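Side-chain contacts in similar to hydroxylamine oxidoreductase (Kuenenia stuttgartiensis, PDB 6H5L), which probably acts as an oxidoreductase, as one multiheme c-type cytochrome subunit of a 60-heme reductase complex from an anammox bacterium: residues 312-315 and 316-320; 337-340 and 341-344; 374-377 and 378-381; 479-482 and 483-487. All blocks are in the same frame, centred on the assembly; numbering follows the deposited sequence.

In the fold
All four contacts are local. Each lies within one continuous stretch, between residues a few positions apart, so none closes a long loop. They follow one another along the chain without nesting or crossing. Contact 1 is a turn in the long loop between strand 291-292 and helix 337-350. Contact 2 lies at the start of that helix, with its nearest atoms about 12 Å from contact 1. Contact 3 sits within the following helix, 356-389. It touches contact 1, because D378 and Q381 meet T315, S316 and S317, so the loop is tied to the helix. Contact 4 opens helix 480-513, about 19 Å from contact 3 between centres. Contacts 3 and 4 both touch the second subunit.

Contact 1: 312-315 and 316-320; sequences LEYT and SSLKD
Y314 lays its ring obliquely against the CB of L318, four residues on, across a tight turn. Between these two residues the nearest atoms are Y314 CG and L318 CB, 3.7 Å apart. This is an off-centre CH-pi contact: L318 CB lies 4.1 Å from the centroid of the Y314 ring and 30° off the ring normal. Further out, L318 CD1 approaches Y314 CD1 at 4.1 Å. The Y314 ring is placed by a chi1 of -56°, which sets CG opposite the carbonyl carbon. Its hydroxyl bonds to P309 O. The Y314 CB also rests on the backbone of the turn, 3.6 Å from K319 N. K319 has a chi1 of 60°, which puts CG between the backbone N and the carbonyl carbon. The chain then bends at its last torsion, and NZ forms a salt bridge with D320 OD2, though its hydrogen bond is weak. S316 OG accepts a weak bond from L318 N and is also bonded to D378 OD1 of helix 356-389. The chemistry is thus divided: an apolar contact between the tyrosine ring and the leucine, a charged pair at the surface, and a serine hydroxyl that links the turn to a buried carboxylate.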
loop_
_atom_site.group_PDB
_atom_site.type_symbol
_atom_site.label_atom_id
_atom_site.label_comp_id
_atom_site.label_asym_id
_atom_site.label_seq_id
_atom_site.Cartn_x
_atom_site.Cartn_y
_atom_site.Cartn_z
ATOM N N LEU A 312 62.363 -8.679 21.269
ATOM C CA LEU A 312 62.504 -8.838 22.708
ATOM C C LEU A 312 63.740 -9.663 23.029
ATOM O O LEU A 312 64.153 -10.529 22.251
ATOM C CB LEU A 312 61.268 -9.506 23.332
ATOM C CG LEU A 312 60.013 -8.648 23.486
ATOM C CD1 LEU A 312 58.898 -9.447 24.145
ATOM C CD2 LEU A 312 60.321 -7.392 24.285
ATOM N N GLU A 313 64.322 -9.386 24.192
ATOM C CA GLU A 313 65.451 -10.141 24.718
ATOM C C GLU A 313 64.932 -11.076 25.803
ATOM O O GLU A 313 64.446 -10.615 26.842
ATOM C CB GLU A 313 66.520 -9.199 25.271
ATOM C CG GLU A 313 67.752 -9.893 25.820
ATOM C CD GLU A 313 68.906 -9.901 24.838
ATOM O OE1 GLU A 313 68.657 -9.790 23.618
ATOM O OE2 GLU A 313 70.065 -10.012 25.293
ATOM N N TYR A 314 65.032 -12.380 25.563
ATOM C CA TYR A 314 64.433 -13.379 26.434
ATOM C C TYR A 314 65.463 -13.953 27.398
ATOM O O TYR A 314 66.660 -13.999 27.107
ATOM C CB TYR A 314 63.807 -14.507 25.611
ATOM C CG TYR A 314 62.797 -14.016 24.602
ATOM C CD1 TYR A 314 61.467 -13.823 24.957
ATOM C CD2 TYR A 314 63.176 -13.730 23.298
ATOM C CE1 TYR A 314 60.542 -13.365 24.037
ATOM C CE2 TYR A 314 62.261 -13.274 22.374
ATOM C CZ TYR A 314 60.946 -13.093 22.746
ATOM O OH TYR A 314 60.038 -12.638 21.821
ATOM N N THR A 315 64.976 -14.391 28.560
ATOM C CA THR A 315 65.820 -14.999 29.580
ATOM C C THR A 315 65.749 -16.518 29.580
ATOM O O THR A 315 66.715 -17.171 29.986
ATOM C CB THR A 315 65.434 -14.479 30.970
ATOM O OG1 THR A 315 64.143 -14.986 31.331
ATOM C CG2 THR A 315 65.390 -12.960 30.970
ATOM N N SER A 316 64.634 -17.090 29.134
ATOM C CA SER A 316 64.507 -18.536 29.013
ATOM C C SER A 316 65.134 -18.977 27.692
ATOM O O SER A 316 65.808 -18.203 27.009
ATOM C CB SER A 316 63.041 -18.951 29.120
ATOM O OG SER A 316 62.289 -18.455 28.026
ATOM N N SER A 317 64.912 -20.235 27.308
ATOM C CA SER A 317 65.431 -20.727 26.037
ATOM C C SER A 317 64.737 -20.107 24.829
ATOM O O SER A 317 65.106 -20.431 23.695
ATOM C CB SER A 317 65.320 -22.252 25.978
ATOM O OG SER A 317 64.019 -22.685 26.330
ATOM N N LEU A 318 63.748 -19.232 25.040
ATOM C CA LEU A 318 63.159 -18.482 23.935
ATOM C C LEU A 318 64.183 -17.612 23.223
ATOM O O LEU A 318 63.960 -17.228 22.070
ATOM C CB LEU A 318 62.007 -17.614 24.440
ATOM C CG LEU A 318 60.776 -18.384 24.907
ATOM C CD1 LEU A 318 59.671 -17.437 25.348
ATOM C CD2 LEU A 318 60.307 -19.284 23.787
ATOM N N LYS A 319 65.294 -17.287 23.887
ATOM C CA LYS A 319 66.379 -16.569 23.230
ATOM C C LYS A 319 67.000 -17.382 22.101
ATOM O O LYS A 319 67.708 -16.816 21.261
ATOM C CB LYS A 319 67.448 -16.186 24.253
ATOM C CG LYS A 319 68.083 -17.372 24.968
ATOM C CD LYS A 319 68.892 -16.920 26.177
ATOM C CE LYS A 319 69.348 -18.099 27.026
ATOM N NZ LYS A 319 70.342 -18.958 26.324
ATOM N N ASP A 320 66.754 -18.690 22.065
ATOM C CA ASP A 320 67.268 -19.563 21.019
ATOM C C ASP A 320 66.170 -20.122 20.123
ATOM O O ASP A 320 66.468 -20.921 19.228
ATOM C CB ASP A 320 68.071 -20.709 21.643
ATOM C CG ASP A 320 69.354 -20.231 22.297
ATOM O OD1 ASP A 320 70.171 -19.588 21.604
ATOM O OD2 ASP A 320 69.542 -20.486 23.505
#

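Contact 2: 337-340 and 341-344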
loop_
_atom_site.group_PDB
_atom_site.type_symbol
_atom_site.label_atom_id
_atom_site.label_comp_id
_atom_site.label_asym_id
_atom_site.label_seq_id
_atom_site.Cartn_x
_atom_site.Cartn_y
_atom_site.Cartn_z
ATOM N N GLU A 337 59.982 -4.063 7.454
ATOM C CA GLU A 337 59.337 -3.346 6.359
ATOM C C GLU A 337 58.023 -4.009 5.964
ATOM O O GLU A 337 57.051 -3.327 5.623
ATOM C CB GLU A 337 60.273 -3.265 5.153
ATOM C CG GLU A 337 61.288 -2.140 5.213
ATOM C CD GLU A 337 62.102 -2.034 3.938
ATOM O OE1 GLU A 337 62.321 -3.075 3.284
ATOM O OE2 GLU A 337 62.516 -0.910 3.585
ATOM N N GLU A 338 57.976 -5.342 6.015
ATOM C CA GLU A 338 56.771 -6.062 5.621
ATOM C C GLU A 338 55.640 -5.844 6.619
ATOM O O GLU A 338 54.484 -5.651 6.223
ATOM C CB GLU A 338 57.084 -7.552 5.479
ATOM C CG GLU A 338 55.957 -8.380 4.891
ATOM C CD GLU A 338 56.226 -9.869 4.985
ATOM O OE1 GLU A 338 56.925 -10.290 5.930
ATOM O OE2 GLU A 338 55.743 -10.620 4.112
ATOM N N ASN A 339 55.952 -5.863 7.917
ATOM C CA ASN A 339 54.912 -5.743 8.933
ATOM C C ASN A 339 54.490 -4.298 9.160
ATOM O O ASN A 339 53.341 -4.047 9.541
ATOM C CB ASN A 339 55.376 -6.371 10.248
ATOM C CG ASN A 339 55.362 -7.888 10.203
ATOM O OD1 ASN A 339 54.598 -8.491 9.449
ATOM N ND2 ASN A 339 56.207 -8.512 11.015
ATOM N N VAL A 340 55.390 -3.338 8.941
ATOM C CA VAL A 340 54.984 -1.937 8.977
ATOM C C VAL A 340 53.998 -1.647 7.851
ATOM O O VAL A 340 53.014 -0.922 8.040
ATOM C CB VAL A 340 56.217 -1.016 8.915
ATOM C CG1 VAL A 340 55.798 0.430 8.699
ATOM C CG2 VAL A 340 57.037 -1.139 10.192
ATOM N N ALA A 341 54.229 -2.227 6.671
ATOM C CA ALA A 341 53.278 -2.076 5.576
ATOM C C ALA A 341 51.955 -2.762 5.897
ATOM O O ALA A 341 50.883 -2.224 5.596
ATOM C CB ALA A 341 53.870 -2.631 4.283
ATOM N N LYS A 342 52.013 -3.952 6.502
ATOM C CA LYS A 342 50.792 -4.622 6.941
ATOM C C LYS A 342 50.023 -3.766 7.939
ATOM O O LYS A 342 48.793 -3.660 7.861
ATOM C CB LYS A 342 51.126 -5.980 7.558
ATOM C CG LYS A 342 51.552 -7.051 6.568
ATOM C CD LYS A 342 51.806 -8.366 7.291
ATOM C CE LYS A 342 52.303 -9.445 6.349
ATOM N NZ LYS A 342 52.653 -10.692 7.087
ATOM N N ARG A 343 50.732 -3.153 8.890
ATOM C CA ARG A 343 50.083 -2.268 9.850
ATOM C C ARG A 343 49.439 -1.077 9.150
ATOM O O ARG A 343 48.357 -0.625 9.544
ATOM C CB ARG A 343 51.099 -1.808 10.898
ATOM C CG ARG A 343 50.607 -0.725 11.850
ATOM C CD ARG A 343 49.361 -1.156 12.605
ATOM N NE ARG A 343 49.525 -2.455 13.248
ATOM C CZ ARG A 343 50.131 -2.640 14.416
ATOM N NH1 ARG A 343 50.637 -1.607 15.076
ATOM N NH2 ARG A 343 50.234 -3.859 14.926
ATOM N N SER A 344 50.083 -0.562 8.097
ATOM C CA SER A 344 49.499 0.542 7.344
ATOM C C SER A 344 48.227 0.118 6.624
ATOM O O SER A 344 47.291 0.916 6.503
ATOM C CB SER A 344 50.512 1.097 6.341
ATOM O OG SER A 344 50.738 0.181 5.284
#
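E338, N339 and K342 meet on the opening turns of helix 337-350, where backbone bonds run from each residue to the one four places on. A341 N bonds to E337 O, K342 N to E338 O, R343 N to N339 O, and S344 N to V340 O. The R343 bond is 2.8 Å from N to the O of N339. The K342 side chain leaves with CG opposite its own carbonyl carbon (chi1 -73°) and stays extended, which carries it back along the helix beside both E338 and N339. E338 lies alongside and points the same way, with its CG 4.1 Å from K342 CE. The charges are near but form no salt bridge: E338 OE2 is 4.3 Å from K342 NZ. N339 also runs alongside, its OD1 3.5 Å from K342 CD. The lysine NZ has its own partner, G300 O, while N339 ND2 bonds to D333 O. R343 bends away at chi2 and chi3. Its guanidinium forms a salt bridge with D367, and its side chain touches a heme c. The helix ends at C350, the first cysteine of a CxxCH motif that C353 and H354 complete. CxxCH is the heme-attachment motif of c-type cytochromes, and here helix 337-350 leads into one.

Contact 3: 374-377 and 378-381; sequences HTLA and DQAQ
T375 and L376 are met by the side chain of Q379, one turn further along helix 356-389. In the backbone, D378 N bonds to H374 O, Q379 N to T375 O, A380 N to L376 O, and Q381 N to A377 O, as in a regular alpha helix. Van der Waals packing forms the second group. The Q379 chain is extended, with CG opposite the carbonyl carbon (chi1 -68°), and folds back over the preceding turn. Its CG lies 3.3 Å from T375 O. The Q379 side chain crosses that of T375 obliquely, NE2 3.8 Å from T375 CG2, and that of L376 at about a right angle, OE1 3.9 Å from L376 CD1. Polar ends make up the third group. Q379 OE1 is bonded to Y192 OH of the second subunit, and T375 OG1 to F371 O in the previous turn. D378 takes T315 N on OD2, while OD1 is bonded to the S316 hydroxyl. Q381 OE1 is bonded to Y460 OH. L376, A377 and A380 pack against helices 455-476 and 480-513, as in a helix bundle, with the second subunit close by.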
loop_
_atom_site.group_PDB
_atom_site.type_symbol
_atom_site.label_atom_id
_atom_site.label_comp_id
_atom_site.label_asym_id
_atom_site.label_seq_id
_atom_site.Cartn_x
_atom_site.Cartn_y
_atom_site.Cartn_z
ATOM N N HIS A 374 54.329 -11.310 26.130
ATOM C CA HIS A 374 55.403 -12.243 25.803
ATOM C C HIS A 374 56.541 -12.172 26.807
ATOM O O HIS A 374 57.175 -13.194 27.089
ATOM C CB HIS A 374 55.924 -11.976 24.389
ATOM C CG HIS A 374 55.233 -12.776 23.329
ATOM N ND1 HIS A 374 54.304 -12.236 22.469
ATOM C CD2 HIS A 374 55.337 -14.082 22.995
ATOM C CE1 HIS A 374 53.865 -13.173 21.649
ATOM N NE2 HIS A 374 54.476 -14.304 21.948
ATOM N N THR A 375 56.819 -10.982 27.342
ATOM C CA THR A 375 57.799 -10.863 28.414
ATOM C C THR A 375 57.346 -11.626 29.651
ATOM O O THR A 375 58.141 -12.332 30.281
ATOM C CB THR A 375 58.040 -9.387 28.753
ATOM O OG1 THR A 375 58.680 -8.738 27.643
ATOM C CG2 THR A 375 58.914 -9.247 29.996
ATOM N N LEU A 376 56.066 -11.496 30.010
ATOM C CA LEU A 376 55.541 -12.209 31.171
ATOM C C LEU A 376 55.623 -13.718 30.975
ATOM O O LEU A 376 55.934 -14.460 31.915
ATOM C CB LEU A 376 54.099 -11.779 31.438
ATOM C CG LEU A 376 53.417 -12.334 32.691
ATOM C CD1 LEU A 376 54.146 -11.881 33.945
ATOM C CD2 LEU A 376 51.955 -11.916 32.739
ATOM N N ALA A 377 55.349 -14.190 29.757
ATOM C CA ALA A 377 55.442 -15.619 29.481
ATOM C C ALA A 377 56.886 -16.101 29.528
ATOM O O ALA A 377 57.162 -17.207 30.008
ATOM C CB ALA A 377 54.812 -15.932 28.125
ATOM N N ASP A 378 57.823 -15.284 29.042
ATOM C CA ASP A 378 59.231 -15.662 29.086
ATOM C C ASP A 378 59.730 -15.781 30.522
ATOM O O ASP A 378 60.515 -16.682 30.838
ATOM C CB ASP A 378 60.068 -14.648 28.307
ATOM C CG ASP A 378 61.554 -14.792 28.575
ATOM O OD1 ASP A 378 62.121 -15.852 28.238
ATOM O OD2 ASP A 378 62.152 -13.841 29.121
ATOM N N GLN A 379 59.289 -14.881 31.403
ATOM C CA GLN A 379 59.695 -14.960 32.803
ATOM C C GLN A 379 59.169 -16.229 33.458
ATOM O O GLN A 379 59.857 -16.844 34.282
ATOM C CB GLN A 379 59.214 -13.720 33.556
ATOM C CG GLN A 379 59.904 -12.433 33.126
ATOM C CD GLN A 379 59.144 -11.188 33.543
ATOM O OE1 GLN A 379 57.938 -11.232 33.784
ATOM N NE2 GLN A 379 59.850 -10.065 33.625
ATOM N N ALA A 380 57.947 -16.635 33.107
ATOM C CA ALA A 380 57.401 -17.877 33.647
ATOM C C ALA A 380 58.145 -19.090 33.103
ATOM O O ALA A 380 58.365 -20.066 33.828
ATOM C CB ALA A 380 55.910 -17.977 33.330
ATOM N N GLN A 381 58.538 -19.049 31.826
ATOM C CA GLN A 381 59.282 -20.164 31.250
ATOM C C GLN A 381 60.671 -20.289 31.863
ATOM O O GLN A 381 61.204 -21.399 31.965
ATOM C CB GLN A 381 59.377 -20.007 29.733
ATOM C CG GLN A 381 59.924 -21.232 29.015
ATOM C CD GLN A 381 59.835 -21.120 27.505
ATOM O OE1 GLN A 381 58.843 -20.628 26.964
ATOM N NE2 GLN A 381 60.875 -21.573 26.816
#

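Contact 4: 479-482 and 483-487; sequences QQDV and SWWWG. With HEC (heme c), chain F.
W486 meets V482 through one face of its indole: V482 CG2 sits over the six-membered ring, 3.8 Å from its centroid and 10° off the normal, a CH-pi contact. A heme c covers one face of W484, its CAB lying 3.6 Å from W484 CE2, while W485 CD1 lies in plane at the W484 edge. W484 CD1 in turn lies over one face of W485, offset toward its rim. At the edge of W485, near its plane, is D481 OD1, 3.3 Å from W485 CD1. The D481 carboxylate is turned 46° to that ring, and OD1 also touches CBC of the heme. With CG anti to the backbone N (chi1 -171°), D481 offers its other oxygen to W486: the bond from W486 NE1 to D481 OD2 is weak, at 3.2 Å. Residues 480-487 form the start of helix 480-513, and Q479 is its N-cap. Q479 OE1 accepts a 2.9 Å bond from V482 N and a weaker one from D481 N. The helix widens to a pi-type turn at 484-487. The heme iron is bound by a water oxygen at 2.1 Å and by one further atom from outside the two segments. K473 of the second subunit is hydrogen-bonded to the same heme.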
loop_
_atom_site.group_PDB
_atom_site.type_symbol
_atom_site.label_atom_id
_atom_site.label_comp_id
_atom_site.label_asym_id
_atom_site.label_seq_id
_atom_site.Cartn_x
_atom_site.Cartn_y
_atom_site.Cartn_z
ATOM N N GLN A 479 37.909 -5.383 23.058
ATOM C CA GLN A 479 37.051 -5.882 24.131
ATOM C C GLN A 479 37.864 -5.814 25.419
ATOM O O GLN A 479 38.758 -6.638 25.641
ATOM C CB GLN A 479 36.561 -7.298 23.842
ATOM C CG GLN A 479 35.120 -7.547 24.263
ATOM C CD GLN A 479 34.872 -7.223 25.722
ATOM O OE1 GLN A 479 35.635 -7.627 26.598
ATOM N NE2 GLN A 479 33.803 -6.482 25.990
ATOM N N GLN A 480 37.552 -4.832 26.269
ATOM C CA GLN A 480 38.386 -4.567 27.437
ATOM C C GLN A 480 38.306 -5.683 28.471
ATOM O O GLN A 480 39.297 -5.956 29.159
ATOM C CB GLN A 480 38.000 -3.229 28.072
ATOM C CG GLN A 480 36.508 -3.036 28.297
ATOM C CD GLN A 480 35.843 -2.256 27.178
ATOM O OE1 GLN A 480 35.930 -2.630 26.009
ATOM N NE2 GLN A 480 35.182 -1.160 27.532
ATOM N N ASP A 481 37.151 -6.338 28.602
ATOM C CA ASP A 481 37.024 -7.395 29.601
ATOM C C ASP A 481 37.827 -8.627 29.203
ATOM O O ASP A 481 38.517 -9.225 30.037
ATOM C CB ASP A 481 35.553 -7.753 29.808
ATOM C CG ASP A 481 35.345 -8.692 30.981
ATOM O OD1 ASP A 481 35.605 -8.282 32.132
ATOM O OD2 ASP A 481 34.919 -9.842 30.751
ATOM N N VAL A 482 37.744 -9.025 27.931
ATOM C CA VAL A 482 38.538 -10.152 27.449
ATOM C C VAL A 482 40.024 -9.836 27.548
ATOM O O VAL A 482 40.845 -10.715 27.841
ATOM C CB VAL A 482 38.129 -10.515 26.010
ATOM C CG1 VAL A 482 38.936 -11.704 25.508
ATOM C CG2 VAL A 482 36.640 -10.809 25.940
ATOM N N SER A 483 40.394 -8.574 27.316
ATOM C CA SER A 483 41.800 -8.186 27.360
ATOM C C SER A 483 42.384 -8.375 28.757
ATOM O O SER A 483 43.447 -8.985 28.920
ATOM C CB SER A 483 41.953 -6.736 26.900
ATOM O OG SER A 483 43.314 -6.342 26.896
ATOM N N TRP A 484 41.693 -7.871 29.781
ATOM C CA TRP A 484 42.225 -7.931 31.137
ATOM C C TRP A 484 41.799 -9.188 31.891
ATOM O O TRP A 484 42.651 -9.931 32.388
ATOM C CB TRP A 484 41.804 -6.691 31.932
ATOM C CG TRP A 484 42.152 -6.816 33.378
ATOM C CD1 TRP A 484 41.317 -7.180 34.395
ATOM C CD2 TRP A 484 43.441 -6.616 33.968
ATOM N NE1 TRP A 484 42.005 -7.204 35.584
ATOM C CE2 TRP A 484 43.310 -6.860 35.348
ATOM C CE3 TRP A 484 44.691 -6.244 33.464
ATOM C CZ2 TRP A 484 44.383 -6.749 36.230
ATOM C CZ3 TRP A 484 45.753 -6.130 34.342
ATOM C CH2 TRP A 484 45.593 -6.382 35.709
ATOM N N TRP A 485 40.492 -9.437 31.993
ATOM C CA TRP A 485 40.000 -10.479 32.888
ATOM C C TRP A 485 40.069 -11.878 32.293
ATOM O O TRP A 485 40.109 -12.853 33.051
ATOM C CB TRP A 485 38.566 -10.169 33.324
ATOM C CG TRP A 485 38.508 -9.172 34.441
ATOM C CD1 TRP A 485 37.905 -7.948 34.421
ATOM C CD2 TRP A 485 39.097 -9.308 35.738
ATOM N NE1 TRP A 485 38.073 -7.318 35.631
ATOM C CE2 TRP A 485 38.803 -8.132 36.457
ATOM C CE3 TRP A 485 39.841 -10.313 36.366
ATOM C CZ2 TRP A 485 39.227 -7.935 37.769
ATOM C CZ3 TRP A 485 40.261 -10.114 37.666
ATOM C CH2 TRP A 485 39.954 -8.935 38.355
ATOM N N TRP A 486 40.069 -12.008 30.970
ATOM C CA TRP A 486 40.373 -13.288 30.345
ATOM C C TRP A 486 41.846 -13.409 29.985
ATOM O O TRP A 486 42.305 -14.509 29.657
ATOM C CB TRP A 486 39.533 -13.498 29.074
ATOM C CG TRP A 486 38.035 -13.342 29.228
ATOM C CD1 TRP A 486 37.363 -12.731 30.249
ATOM C CD2 TRP A 486 37.032 -13.806 28.314
ATOM N NE1 TRP A 486 36.009 -12.785 30.025
ATOM C CE2 TRP A 486 35.779 -13.441 28.845
ATOM C CE3 TRP A 486 37.073 -14.496 27.097
ATOM C CZ2 TRP A 486 34.578 -13.743 28.203
ATOM C CZ3 TRP A 486 35.879 -14.795 26.462
ATOM C CH2 TRP A 486 34.649 -14.418 27.016
ATOM N N GLY A 487 42.586 -12.304 30.046
ATOM C CA GLY A 487 43.960 -12.228 29.592
ATOM C C GLY A 487 44.987 -12.007 30.682
ATOM O O GLY A 487 45.480 -12.957 31.298
HETATM FE FE HEC F . 37.510 -2.005 37.602
HETATM C CHA HEC F . 35.325 -2.121 40.190
HETATM C CHB HEC F . 40.016 -1.029 39.560
HETATM C CHC HEC F . 39.826 -3.072 35.188
HETATM C CHD HEC F . 35.042 -2.378 35.314
HETATM N NA HEC F . 37.635 -1.625 39.528
HETATM C C1A HEC F . 36.630 -1.756 40.466
HETATM C C2A HEC F . 37.210 -1.449 41.765
HETATM C C3A HEC F . 38.500 -1.147 41.583
HETATM C C4A HEC F . 38.799 -1.250 40.169
HETATM C CMA HEC F . 39.503 -0.754 42.689
HETATM C CAA HEC F . 36.489 -1.454 43.132
HETATM C CBA HEC F . 35.340 -0.453 43.129
HETATM C CGA HEC F . 35.845 0.886 43.594
HETATM O O1A HEC F . 35.612 1.880 42.863
HETATM O O2A HEC F . 36.484 0.960 44.676
HETATM N NB HEC F . 39.572 -1.986 37.365
HETATM C C1B HEC F . 40.414 -1.655 38.399
HETATM C C2B HEC F . 41.755 -2.086 38.060
HETATM C C3B HEC F . 41.706 -2.661 36.831
HETATM C C4B HEC F . 40.323 -2.601 36.386
HETATM C CMB HEC F . 42.938 -1.854 39.031
HETATM C CAB HEC F . 42.801 -3.306 35.930
HETATM C CBB HEC F . 44.271 -2.915 36.216
HETATM N NC HEC F . 37.463 -2.579 35.590
HETATM C C1C HEC F . 38.500 -3.055 34.812
HETATM C C2C HEC F . 37.936 -3.625 33.599
HETATM C C3C HEC F . 36.624 -3.333 33.587
HETATM C C4C HEC F . 36.296 -2.732 34.868
HETATM C CMC HEC F . 38.778 -4.130 32.402
HETATM C CAC HEC F . 35.591 -3.655 32.477
HETATM C CBC HEC F . 35.472 -5.176 32.244
HETATM N ND HEC F . 35.479 -2.229 37.737
HETATM C C1D HEC F . 34.641 -2.342 36.633
HETATM C C2D HEC F . 33.274 -2.419 37.097
HETATM C C3D HEC F . 33.358 -2.336 38.633
HETATM C C4D HEC F . 34.767 -2.223 38.932
HETATM C CMD HEC F . 32.017 -2.547 36.209
HETATM C CAD HEC F . 32.207 -2.370 39.664
HETATM C CBD HEC F . 31.301 -3.577 39.434
HETATM C CGD HEC F . 30.197 -3.558 40.455
HETATM O O1D HEC F . 30.299 -2.753 41.414
HETATM O O2D HEC F . 29.226 -4.345 40.315
HETATM O O HOH W 1 37.419 -4.087 37.934
#